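Local coordinates for protein Niban 2 (Homo sapiens, PDB 7CTP), which may suppress apoptosis and promote melanoma cell invasion, and belongs to the Niban family, with a PH domain that is part of this chain, at residues 136-141 and 261-266. Sequence-based numbering, arbitrary orientation.
Sequences NSLPGT and QERQRQ
Leu138 pushes its CD1 methyl against the backbone of Arg263, 3.5 Å from Arg263 O, while the same methyl touches Arg263 CB at 3.9 Å. In this buried leucine chi1 (-60°) sets CG anti to the carbonyl carbon, and CD1 beyond it is the methyl that meets the helix. The bend of the arginine chain at chi3 (65°) turns NE back, and the guanidinium beyond it ends near the leucine, with CD1 4.2 Å above one face and offset toward the rim. Gln264, its chain extended beyond CG, makes two further contacts: Ser137 OG lies 3.6 Å from Gln264 CG, and Thr141 CG2 comes less close, 4.2 Å from Gln264 NE2, the two side chains crossing at a slant.

Polar links between loop and helix run through two waters. One donates to both Ser137 OG (2.6 Å) and Gln264 O, so the serine hydroxyl is tied to a helix carbonyl; that hydroxyl also hydrogen-bonds Ile134 O at the end of the preceding helix. The other lies at the edge of the Arg263 guanidinium, in its plane, accepts from NH1 (2.7 Å) and donates to Pro139 O. NH1 binds Gly253 O as well, and NE makes a weak bond to Leu256 O, so the guanidinium is held by residues just ahead of its own helix and reaches the loop carbonyl through the water.

Segment 136-141 belongs to the loop between helix 127-134 and strand 157-162 of the PH domain, and segment 261-266 is near the start of the long helix 260-337. Helix 127-134 flanks the joint, Leu131 meeting Gln261 and Ile134 meeting Gln264, while Lys249 of helix 232-252 hydrogen-bonds Ser137 O; the contact thus docks this PH-domain loop onto the helical part of the chain.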
loop_
_atom_site.group_PDB
_atom_site.type_symbol
_atom_site.label_atom_id
_atom_site.label_comp_id
_atom_site.label_asym_id
_atom_site.label_seq_id
_atom_site.Cartn_x
_atom_site.Cartn_y
_atom_site.Cartn_z
ATOM N N ASN A 136 -16.354 20.335 -3.906
ATOM C CA ASN A 136 -17.531 19.873 -3.178
ATOM C C ASN A 136 -17.177 19.344 -1.794
ATOM O O ASN A 136 -17.904 18.524 -1.228
ATOM C CB ASN A 136 -18.280 18.819 -3.993
ATOM C CG ASN A 136 -18.887 19.406 -5.253
ATOM O OD1 ASN A 136 -19.908 20.098 -5.200
ATOM N ND2 ASN A 136 -18.248 19.155 -6.388
ATOM N N SER A 137 -16.062 19.815 -1.239
ATOM C CA SER A 137 -15.685 19.404 0.107
ATOM C C SER A 137 -16.628 19.983 1.151
ATOM O O SER A 137 -16.728 19.442 2.252
ATOM C CB SER A 137 -14.244 19.809 0.403
ATOM O OG SER A 137 -14.042 21.193 0.195
ATOM N N LEU A 138 -17.320 21.075 0.827
ATOM C CA LEU A 138 -18.375 21.595 1.669
ATOM C C LEU A 138 -19.677 21.608 0.877
ATOM O O LEU A 138 -19.653 21.806 -0.343
ATOM C CB LEU A 138 -18.025 23.005 2.171
ATOM C CG LEU A 138 -16.734 23.032 3.003
ATOM C CD1 LEU A 138 -16.200 24.452 3.189
ATOM C CD2 LEU A 138 -16.950 22.344 4.364
ATOM N N PRO A 139 -20.815 21.360 1.517
ATOM C CA PRO A 139 -22.044 21.096 0.762
ATOM C C PRO A 139 -22.672 22.365 0.212
ATOM O O PRO A 139 -22.422 23.477 0.683
ATOM C CB PRO A 139 -22.961 20.452 1.807
ATOM C CG PRO A 139 -22.546 21.117 3.071
ATOM C CD PRO A 139 -21.043 21.268 2.973
ATOM N N GLY A 140 -23.512 22.167 -0.804
ATOM C CA GLY A 140 -24.345 23.223 -1.346
ATOM C C GLY A 140 -23.644 24.208 -2.250
ATOM O O GLY A 140 -24.221 25.257 -2.565
ATOM N N THR A 141 -22.423 23.893 -2.690
ATOM C CA THR A 141 -21.609 24.862 -3.415
ATOM C C THR A 141 -22.267 25.300 -4.713
ATOM O O THR A 141 -22.258 26.489 -5.054
ATOM C CB THR A 141 -20.240 24.271 -3.714
ATOM O OG1 THR A 141 -19.749 23.607 -2.542
ATOM C CG2 THR A 141 -19.301 25.373 -4.106
ATOM N N GLN A 261 -14.312 29.229 -2.109
ATOM C CA GLN A 261 -12.959 28.678 -2.088
ATOM C C GLN A 261 -12.226 29.051 -0.804
ATOM O O GLN A 261 -11.387 28.275 -0.322
ATOM C CB GLN A 261 -12.194 29.116 -3.336
ATOM C CG GLN A 261 -12.751 28.441 -4.598
ATOM C CD GLN A 261 -12.054 28.843 -5.881
ATOM O OE1 GLN A 261 -10.974 29.432 -5.861
ATOM N NE2 GLN A 261 -12.673 28.521 -7.015
ATOM N N GLU A 262 -12.561 30.200 -0.208
ATOM C CA GLU A 262 -11.973 30.551 1.082
ATOM C C GLU A 262 -12.475 29.626 2.187
ATOM O O GLU A 262 -11.696 29.190 3.045
ATOM C CB GLU A 262 -12.268 32.008 1.421
ATOM C CG GLU A 262 -11.821 32.461 2.824
ATOM C CD GLU A 262 -10.331 32.240 3.114
ATOM O OE1 GLU A 262 -9.540 31.987 2.175
ATOM O OE2 GLU A 262 -9.947 32.338 4.302
ATOM N N ARG A 263 -13.771 29.310 2.177
ATOM C CA ARG A 263 -14.301 28.355 3.144
ATOM C C ARG A 263 -13.666 26.980 2.955
ATOM O O ARG A 263 -13.354 26.287 3.934
ATOM C CB ARG A 263 -15.821 28.283 3.015
ATOM C CG ARG A 263 -16.535 29.557 3.498
ATOM C CD ARG A 263 -18.039 29.462 3.303
ATOM N NE ARG A 263 -18.610 28.403 4.133
ATOM C CZ ARG A 263 -19.284 27.362 3.657
ATOM N NH1 ARG A 263 -19.762 26.441 4.487
ATOM N NH2 ARG A 263 -19.485 27.250 2.347
ATOM N N GLN A 264 -13.447 26.580 1.696
ATOM C CA GLN A 264 -12.788 25.302 1.418
ATOM C C GLN A 264 -11.389 25.265 2.019
ATOM O O GLN A 264 -10.983 24.251 2.603
ATOM C CB GLN A 264 -12.733 25.044 -0.096
ATOM C CG GLN A 264 -14.080 24.708 -0.729
ATOM C CD GLN A 264 -14.124 24.979 -2.238
ATOM O OE1 GLN A 264 -13.090 25.089 -2.900
ATOM N NE2 GLN A 264 -15.332 25.094 -2.777
ATOM N N ARG A 265 -10.656 26.380 1.929
ATOM C CA ARG A 265 -9.296 26.431 2.462
ATOM C C ARG A 265 -9.289 26.381 3.989
ATOM O O ARG A 265 -8.406 25.758 4.593
ATOM C CB ARG A 265 -8.586 27.688 1.963
ATOM C CG ARG A 265 -7.105 27.748 2.315
ATOM C CD ARG A 265 -6.689 29.147 2.747
ATOM N NE ARG A 265 -7.128 29.433 4.112
ATOM C CZ ARG A 265 -6.494 30.246 4.950
ATOM N NH1 ARG A 265 -6.968 30.448 6.170
ATOM N NH2 ARG A 265 -5.379 30.848 4.579
ATOM N N GLN A 266 -10.259 27.038 4.628
ATOM C CA GLN A 266 -10.345 26.968 6.082
ATOM C C GLN A 266 -10.616 25.546 6.542
ATOM O O GLN A 266 -10.046 25.089 7.542
ATOM C CB GLN A 266 -11.428 27.912 6.594
ATOM C CG GLN A 266 -11.082 29.355 6.378
ATOM C CD GLN A 266 -12.236 30.262 6.700
ATOM O OE1 GLN A 266 -12.601 31.125 5.904
ATOM N NE2 GLN A 266 -12.829 30.065 7.869
HETATM O O HOH W 1 -11.929 21.778 1.645
HETATM O O HOH W 2 -21.147 24.871 2.762
#